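Local structure of CELL WALL surface anchor family protein (Streptococcus pneumoniae, 2WW8) at residues D330-E333 with L334-V338; S416-P419 with N420-I424; Y582-I586 with V587-K591; N679-L682 with N683-F686. The protein acts as the adhesin of the pneumococcal pilus and, with its integrin-like metal-binding domain, probably mediates attachment to host cells. All blocks are in the same frame, centred on the assembly; numbering follows the deposited sequence.

Interaction 1. Residues D330-E333 with L334-V338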
# COMPACT_ATOMS: atom_id res chain seq x y z
N ASP A 330 -24.61 -9.05 -3.10
CA ASP A 330 -25.29 -10.28 -3.50
C ASP A 330 -24.29 -11.25 -4.13
O ASP A 330 -24.40 -12.44 -3.89
CB ASP A 330 -26.35 -10.03 -4.58
CG ASP A 330 -27.66 -9.38 -4.07
OD1 ASP A 330 -27.77 -9.04 -2.86
OD2 ASP A 330 -28.59 -9.24 -4.95
N ILE A 331 -23.39 -10.73 -4.97
CA ILE A 331 -22.39 -11.58 -5.64
C ILE A 331 -21.47 -12.23 -4.62
O ILE A 331 -21.17 -13.42 -4.74
CB ILE A 331 -21.57 -10.78 -6.68
CG1 ILE A 331 -22.48 -10.42 -7.89
CG2 ILE A 331 -20.34 -11.62 -7.11
CD1 ILE A 331 -22.00 -9.26 -8.65
N VAL A 332 -21.03 -11.45 -3.61
CA VAL A 332 -20.26 -12.00 -2.49
C VAL A 332 -20.99 -13.18 -1.80
O VAL A 332 -20.40 -14.18 -1.44
CB VAL A 332 -19.84 -10.93 -1.46
CG1 VAL A 332 -19.24 -11.59 -0.14
CG2 VAL A 332 -18.84 -9.95 -2.09
N GLU A 333 -22.29 -13.00 -1.62
CA GLU A 333 -23.10 -13.96 -0.93
C GLU A 333 -23.25 -15.19 -1.81
O GLU A 333 -23.08 -16.31 -1.35
CB GLU A 333 -24.43 -13.28 -0.59
CG GLU A 333 -25.32 -14.15 0.26
CD GLU A 333 -26.69 -13.51 0.53
OE1 GLU A 333 -26.88 -12.29 0.26
OE2 GLU A 333 -27.56 -14.29 0.98
N LEU A 334 -23.50 -14.99 -3.10
CA LEU A 334 -23.62 -16.08 -4.06
C LEU A 334 -22.33 -16.93 -4.12
O LEU A 334 -22.37 -18.17 -4.07
CB LEU A 334 -24.10 -15.52 -5.40
CG LEU A 334 -24.22 -16.38 -6.66
CD1 LEU A 334 -24.94 -15.62 -7.82
CD2 LEU A 334 -22.84 -16.84 -7.14
N LYS A 335 -21.18 -16.27 -4.24
CA LYS A 335 -19.92 -17.03 -4.29
C LYS A 335 -19.72 -17.79 -2.97
O LYS A 335 -19.16 -18.85 -3.02
CB LYS A 335 -18.71 -16.09 -4.48
CG LYS A 335 -18.56 -15.54 -5.93
CD LYS A 335 -17.54 -14.46 -5.92
CE LYS A 335 -16.18 -14.98 -5.82
NZ LYS A 335 -15.28 -13.79 -5.67
N ASN A 336 -20.10 -17.27 -1.80
CA ASN A 336 -20.03 -18.05 -0.54
C ASN A 336 -20.99 -19.24 -0.46
O ASN A 336 -20.88 -20.08 0.45
CB ASN A 336 -20.32 -17.18 0.68
CG ASN A 336 -19.17 -16.23 1.02
OD1 ASN A 336 -18.01 -16.53 0.71
ND2 ASN A 336 -19.46 -15.08 1.62
N LYS A 337 -21.96 -19.29 -1.36
CA LYS A 337 -22.89 -20.42 -1.42
C LYS A 337 -22.41 -21.52 -2.32
O LYS A 337 -22.95 -22.65 -2.25
CB LYS A 337 -24.28 -19.96 -1.89
CG LYS A 337 -24.86 -19.29 -0.63
CD LYS A 337 -26.19 -18.69 -0.87
CE LYS A 337 -27.23 -19.69 -0.40
NZ LYS A 337 -28.59 -19.13 -0.82
N VAL A 338 -21.45 -21.19 -3.18
CA VAL A 338 -20.83 -22.21 -4.04
C VAL A 338 -20.21 -23.32 -3.13
O VAL A 338 -19.39 -22.99 -2.32
CB VAL A 338 -19.75 -21.62 -4.96
CG1 VAL A 338 -19.15 -22.75 -5.78
CG2 VAL A 338 -20.36 -20.55 -5.91
O HOH W 1 -17.74 -14.33 -1.57
O HOH W 2 -28.91 -16.32 -0.07
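The backbone N-H of Leu334 donates to Asp330 O, N to O 2.8 Å, a step of the i to i+4 ladder in the last turns of helix 328-337. Its side chain lies on the buried face, where Val270 and Leu272 of strand 269-275 and Ile259 of helix 247-263 receive it, so the helix packs against both a strand of the parallel sheet and a neighbouring helix. Lys335 N follows with a nearly straight bond to Ile331 O (2.9 Å, 170° at the hydrogen). The Lys335 chain runs back past Ile331, its CD 4.2 Å from Ile331 CG2, and its NZ ends in a salt bridge with Asp260. At Asn336 the backbone N reaches Val332 O at 3.1 Å, while the amide lies alongside Val332, ND2 3.9 Å from Val332 CG1. A water gives a hydrogen to Val332 O and, weakly, another to Asn336 OD1. The ladder weakens at Lys337, whose N is 3.2 Å from Glu333 O with a bent, weak bond. Lys337 NZ forms a salt bridge with Asp318 and a hydrogen bond to Ser320 O, and does not touch Glu333 OE2 directly. A second water closes that gap, donating to Glu333 OE2 at 2.7 Å and accepting from Lys337 NZ at 2.9 Å.

Interaction 2. Residues S416-P419 with N420-I424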
# COMPACT_ATOMS: atom_id res chain seq x y z
N SER A 416 -44.98 -34.20 -31.74
CA SER A 416 -45.60 -33.31 -32.72
C SER A 416 -45.88 -31.89 -32.22
O SER A 416 -45.92 -30.98 -33.00
CB SER A 416 -46.87 -33.93 -33.27
OG SER A 416 -47.33 -33.18 -34.39
N LYS A 417 -46.08 -31.73 -30.92
CA LYS A 417 -46.29 -30.43 -30.26
C LYS A 417 -45.03 -29.65 -29.99
O LYS A 417 -45.16 -28.46 -29.73
CB LYS A 417 -47.03 -30.62 -28.92
CG LYS A 417 -48.42 -31.28 -29.13
CD LYS A 417 -48.90 -31.89 -27.81
CE LYS A 417 -49.15 -30.82 -26.78
NZ LYS A 417 -49.86 -31.50 -25.64
N SER A 418 -43.85 -30.28 -30.02
CA SER A 418 -42.61 -29.61 -29.72
C SER A 418 -42.30 -28.75 -30.92
O SER A 418 -42.66 -29.11 -32.04
CB SER A 418 -41.46 -30.60 -29.36
OG SER A 418 -41.19 -31.44 -30.49
N PRO A 419 -41.64 -27.59 -30.71
CA PRO A 419 -41.30 -26.66 -31.78
C PRO A 419 -40.52 -27.30 -32.95
O PRO A 419 -40.75 -26.94 -34.09
CB PRO A 419 -40.41 -25.63 -31.06
CG PRO A 419 -40.97 -25.61 -29.65
CD PRO A 419 -41.22 -27.09 -29.38
N ASN A 420 -39.63 -28.24 -32.68
CA ASN A 420 -38.70 -28.75 -33.71
C ASN A 420 -39.07 -30.21 -33.96
O ASN A 420 -38.39 -30.94 -34.64
CB ASN A 420 -37.25 -28.55 -33.23
CG ASN A 420 -36.84 -27.06 -33.20
OD1 ASN A 420 -37.25 -26.27 -34.08
ND2 ASN A 420 -36.04 -26.66 -32.21
N LYS A 421 -40.24 -30.60 -33.47
CA LYS A 421 -40.80 -31.93 -33.68
C LYS A 421 -39.84 -33.03 -33.20
O LYS A 421 -39.87 -34.15 -33.73
CB LYS A 421 -41.23 -32.16 -35.13
CG LYS A 421 -42.13 -31.08 -35.78
CD LYS A 421 -43.33 -30.60 -34.95
CE LYS A 421 -43.61 -29.05 -35.08
NZ LYS A 421 -44.46 -28.44 -33.98
N ASP A 422 -39.02 -32.72 -32.21
CA ASP A 422 -37.94 -33.61 -31.76
C ASP A 422 -37.87 -33.78 -30.24
O ASP A 422 -36.88 -34.33 -29.71
CB ASP A 422 -36.55 -33.13 -32.22
CG ASP A 422 -36.19 -31.71 -31.76
OD1 ASP A 422 -37.01 -31.13 -31.02
OD2 ASP A 422 -35.13 -31.13 -32.16
N GLY A 423 -38.90 -33.31 -29.54
CA GLY A 423 -38.89 -33.30 -28.10
C GLY A 423 -40.27 -33.30 -27.50
O GLY A 423 -41.24 -33.51 -28.20
N ILE A 424 -40.31 -33.06 -26.19
CA ILE A 424 -41.54 -33.13 -25.44
C ILE A 424 -41.69 -31.85 -24.61
O ILE A 424 -40.80 -31.50 -23.87
CB ILE A 424 -41.58 -34.41 -24.54
CG1 ILE A 424 -41.48 -35.69 -25.42
CG2 ILE A 424 -42.89 -34.43 -23.71
CD1 ILE A 424 -41.23 -36.99 -24.57
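Ser418 O is gripped twice by Lys421: by the ammonium NZ at 2.7 Å and by the backbone N at 3.2 Å. The two donors come from opposite faces of the carbonyl plane, NZ lying 37° out of it and the backbone N 70°. The backbone bond closes a type I beta turn from Ser418 to Lys421, with Pro419 and Asn420 at its two central positions. The lysine chain is bent at chi2 and again at chi3, which curls it back over the turn instead of sending it outward. Its NZ also donates to Ser416 O at 3.1 Å, so a single ammonium joins two carbonyls of the preceding segment, and CD and CE ride close over the same oxygens.

On the buried side of the turn the Ser418 hydroxyl ties it to the chain before and after it in sequence. With OG between the backbone N and the carbonyl carbon (chi1 63°), it accepts from Gly423 N at 3.1 Å and is also hydrogen-bonded to Phe415 O. Ser418 CB meanwhile packs against the Gly423 carbonyl.

The turn follows helix 407-416. Ile424 leads the chain back to that helix, touching Leu411 and Phe415, while its carbonyl receives the side-chain amide of Asn526, a calcium ligand at the end of helix 516-526; Asp422 O is bound likewise by Asn524 of the same helix.

Interaction 3. Residues Y582-I586 with V587-K591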
# COMPACT_ATOMS: atom_id res chain seq x y z
N TYR A 582 -14.86 -21.43 -23.03
CA TYR A 582 -16.24 -21.24 -23.52
C TYR A 582 -16.66 -19.77 -23.27
O TYR A 582 -17.29 -19.14 -24.14
CB TYR A 582 -17.23 -22.24 -22.87
CG TYR A 582 -17.20 -23.63 -23.44
CD1 TYR A 582 -17.17 -23.83 -24.81
CD2 TYR A 582 -17.25 -24.76 -22.61
CE1 TYR A 582 -17.14 -25.08 -25.37
CE2 TYR A 582 -17.27 -26.03 -23.18
CZ TYR A 582 -17.20 -26.18 -24.53
OH TYR A 582 -17.21 -27.41 -25.10
N PHE A 583 -16.24 -19.21 -22.13
CA PHE A 583 -16.46 -17.80 -21.88
C PHE A 583 -15.94 -16.95 -23.07
O PHE A 583 -16.59 -16.01 -23.53
CB PHE A 583 -15.86 -17.42 -20.52
CG PHE A 583 -16.15 -15.99 -20.07
CD1 PHE A 583 -17.46 -15.52 -20.08
CD2 PHE A 583 -15.16 -15.14 -19.65
CE1 PHE A 583 -17.77 -14.22 -19.66
CE2 PHE A 583 -15.46 -13.79 -19.28
CZ PHE A 583 -16.77 -13.35 -19.26
N HIS A 584 -14.72 -17.26 -23.52
CA HIS A 584 -14.08 -16.55 -24.59
C HIS A 584 -14.75 -16.85 -25.95
O HIS A 584 -14.36 -16.26 -26.93
CB HIS A 584 -12.56 -16.78 -24.63
CG HIS A 584 -11.80 -16.06 -23.57
ND1 HIS A 584 -11.75 -16.48 -22.26
CD2 HIS A 584 -11.03 -14.94 -23.63
CE1 HIS A 584 -11.00 -15.65 -21.55
NE2 HIS A 584 -10.56 -14.71 -22.35
N THR A 585 -15.76 -17.70 -26.05
CA THR A 585 -16.37 -17.75 -27.38
C THR A 585 -17.45 -16.65 -27.45
O THR A 585 -17.98 -16.41 -28.51
CB THR A 585 -17.01 -19.12 -27.71
OG1 THR A 585 -18.14 -19.33 -26.84
CG2 THR A 585 -16.00 -20.27 -27.59
N ILE A 586 -17.81 -16.04 -26.33
CA ILE A 586 -18.86 -15.04 -26.36
C ILE A 586 -18.35 -13.66 -25.93
O ILE A 586 -19.08 -12.68 -26.11
CB ILE A 586 -20.12 -15.45 -25.54
CG1 ILE A 586 -19.80 -15.67 -24.08
CG2 ILE A 586 -20.69 -16.72 -26.20
CD1 ILE A 586 -20.96 -16.25 -23.31
N VAL A 587 -17.13 -13.59 -25.42
CA VAL A 587 -16.54 -12.27 -25.15
C VAL A 587 -15.16 -12.21 -25.83
O VAL A 587 -14.49 -13.27 -25.96
CB VAL A 587 -16.46 -11.96 -23.62
CG1 VAL A 587 -17.85 -12.00 -22.96
CG2 VAL A 587 -15.55 -12.98 -22.87
N THR A 588 -14.68 -11.02 -26.16
CA THR A 588 -13.22 -10.84 -26.38
C THR A 588 -12.54 -10.16 -25.18
O THR A 588 -13.10 -9.30 -24.52
CB THR A 588 -12.89 -9.99 -27.64
OG1 THR A 588 -12.99 -8.60 -27.30
CG2 THR A 588 -13.85 -10.27 -28.81
N GLU A 589 -11.32 -10.51 -24.86
CA GLU A 589 -10.72 -9.99 -23.68
C GLU A 589 -9.75 -8.86 -24.12
O GLU A 589 -9.07 -9.01 -25.14
CB GLU A 589 -10.04 -11.17 -23.01
CG GLU A 589 -8.92 -10.80 -22.17
CD GLU A 589 -8.16 -11.97 -21.55
OE1 GLU A 589 -8.70 -13.10 -21.38
OE2 GLU A 589 -6.99 -11.72 -21.21
N LYS A 590 -9.70 -7.74 -23.40
CA LYS A 590 -8.72 -6.71 -23.74
C LYS A 590 -8.15 -6.20 -22.45
O LYS A 590 -8.90 -6.03 -21.49
CB LYS A 590 -9.41 -5.55 -24.47
CG LYS A 590 -9.63 -5.88 -25.93
CD LYS A 590 -10.47 -4.88 -26.74
CE LYS A 590 -10.67 -5.46 -28.16
NZ LYS A 590 -11.83 -4.88 -28.91
N LYS A 591 -6.85 -5.95 -22.37
CA LYS A 591 -6.25 -5.39 -21.17
C LYS A 591 -6.37 -3.87 -21.24
O LYS A 591 -6.36 -3.33 -22.35
CB LYS A 591 -4.82 -5.91 -21.04
CG LYS A 591 -4.88 -7.42 -20.93
CD LYS A 591 -3.58 -7.93 -20.42
CE LYS A 591 -3.68 -9.45 -20.39
NZ LYS A 591 -2.40 -9.91 -19.79
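Phe583 presents one ring face to Val587, whose CG2 sits over the middle of the ring, 3.7 Å from the centroid and 12° off the normal, a CH-pi contact. Val587 CG2 lies between its own backbone N and carbonyl carbon, with CG1 anti to the latter, and this rotation brings CG2 over the ring. The backbone ties the same two residues: Phe583 O accepts from Val587 N at 3.1 Å and also from Ile586 N. This is the link between helix 575-583 and strand 587-591, which pairs antiparallel with strand 203-218; Tyr216 of that strand meets the Phe583 ring edge-to-face.

One step along, His584 crosses obliquely to Glu589. Its NE2 donates to Glu589 OE1 at 2.6 Å, with 160° at the hydrogen. The oxygen lies in the ring plane and is approached on its anti side, while ring and carboxylate planes are 53° apart. At the other ring nitrogen, ND1 is hydrogen-bonded to Asn580 O, so the imidazole is held from two directions and its rotation is fixed. With ND1 facing a carbonyl oxygen and NE2 a carboxylate, both nitrogens probably carry hydrogens, and the nearby negative charge would stabilise a cationic ring.

Interaction 4. Residues N679-L682 with N683-F686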
# COMPACT_ATOMS: atom_id res chain seq x y z
N ASN A 679 15.93 6.62 -6.22
CA ASN A 679 16.29 7.45 -5.09
C ASN A 679 16.43 8.87 -5.56
O ASN A 679 16.84 9.08 -6.71
CB ASN A 679 17.59 6.94 -4.47
CG ASN A 679 17.42 5.57 -3.83
OD1 ASN A 679 16.45 5.30 -3.10
ND2 ASN A 679 18.37 4.68 -4.11
N VAL A 680 16.04 9.81 -4.69
CA VAL A 680 16.22 11.25 -4.94
C VAL A 680 16.84 11.92 -3.73
O VAL A 680 16.84 11.39 -2.61
CB VAL A 680 14.93 12.01 -5.30
CG1 VAL A 680 14.20 11.32 -6.50
CG2 VAL A 680 14.02 12.07 -4.04
N ARG A 681 17.32 13.13 -4.00
CA ARG A 681 17.90 13.98 -3.01
C ARG A 681 17.42 15.42 -3.28
O ARG A 681 17.47 15.93 -4.43
CB ARG A 681 19.42 13.90 -3.14
CG ARG A 681 20.17 14.64 -2.00
CD ARG A 681 21.68 14.57 -2.21
NE ARG A 681 22.36 15.24 -1.10
CZ ARG A 681 22.80 16.49 -1.14
NH1 ARG A 681 22.65 17.22 -2.24
NH2 ARG A 681 23.40 17.02 -0.07
N LEU A 682 17.04 16.09 -2.19
CA LEU A 682 16.87 17.53 -2.27
C LEU A 682 18.15 18.26 -2.67
O LEU A 682 19.23 18.06 -2.10
CB LEU A 682 16.32 18.06 -0.94
CG LEU A 682 15.97 19.54 -0.86
CD1 LEU A 682 14.92 19.96 -1.89
CD2 LEU A 682 15.51 19.85 0.57
N ASN A 683 18.05 19.10 -3.69
CA ASN A 683 19.19 19.87 -4.15
C ASN A 683 19.70 20.88 -3.11
O ASN A 683 18.92 21.46 -2.36
CB ASN A 683 18.83 20.57 -5.45
CG ASN A 683 19.98 21.37 -5.98
OD1 ASN A 683 20.19 22.50 -5.57
ND2 ASN A 683 20.78 20.76 -6.86
N ASP A 684 21.00 21.08 -3.08
CA ASP A 684 21.62 21.97 -2.10
C ASP A 684 21.11 23.41 -2.10
O ASP A 684 21.38 24.10 -1.13
CB ASP A 684 23.13 22.03 -2.29
CG ASP A 684 23.84 20.87 -1.64
OD1 ASP A 684 23.17 20.04 -0.97
OD2 ASP A 684 25.08 20.82 -1.79
N GLU A 685 20.40 23.86 -3.15
CA GLU A 685 20.05 25.28 -3.26
C GLU A 685 18.64 25.53 -2.73
O GLU A 685 18.07 26.59 -2.97
CB GLU A 685 20.22 25.86 -4.69
CG GLU A 685 21.60 25.67 -5.32
CD GLU A 685 22.71 26.51 -4.70
OE1 GLU A 685 22.55 27.75 -4.62
OE2 GLU A 685 23.76 25.92 -4.32
N PHE A 686 18.10 24.54 -2.01
CA PHE A 686 16.74 24.66 -1.47
C PHE A 686 16.51 25.95 -0.71
O PHE A 686 17.44 26.54 -0.14
CB PHE A 686 16.37 23.50 -0.53
CG PHE A 686 17.22 23.40 0.73
CD1 PHE A 686 18.41 22.68 0.72
CD2 PHE A 686 16.79 23.99 1.92
CE1 PHE A 686 19.18 22.55 1.87
CE2 PHE A 686 17.56 23.90 3.09
CZ PHE A 686 18.78 23.19 3.06
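Arg681 meets Asp684 end-on, NH1 and NH2 both directed at the one oxygen OD1, at 3.1 and 3.2 Å. The guanidinium and carboxylate planes stand 70° apart, and the grip of this salt bridge falls on a single oxygen instead of matching both: NH2 comes to OD1 on its syn side, whereas NH1 comes from above the carboxylate plane. The arginine chain is extended from CG to NE, with CG anti to the backbone N (chi1 -173°), which carries the charged end across to the turn that follows. NH2 has a second carboxylate partner in Asp201.

The pair spans the end of strand 673-682, within the Ig-like domain of the tip-pilin family, and the type I beta turn from Asn683 to Phe686 that leads out of it. An Asx turn is laid over the start of this turn, Asn683 OD1 accepting from Glu685 N at 2.8 Å, while Asn683 ND2 is hydrogen-bonded to Asp607.

Leu682 and Phe686 cross at about a right angle. Leu682 CD2 lies 3.9 Å from Phe686 CB and the same distance from Phe686 CG, meeting the root of the aromatic side chain. Tyr692 touches both residues, and Arg722 makes a cation-pi contact with the Phe686 ring.

The four contacts follow one another along an elongated chain and none touches another. Interactions 1 and 3 are the nearest pair, with centres 23 Å apart and nearest atoms about 13 Å apart; both pack on helix 247-263, at Ile259 and Ile262 respectively among other residues. Interaction 2 lies farther out, its centre 34 Å from that of interaction 3, and lies near a metal: the Pro419 side chain is about 9 Å from the calcium ion held by Asp367, Asn526 and Asp530. Interaction 4 is 82 Å from interaction 2, centre to centre, with Arg681 about 13 Å from a bound calcium ion. Strand 203-218 links interactions 3 and 4, pairing with both 587-591 and 673-682.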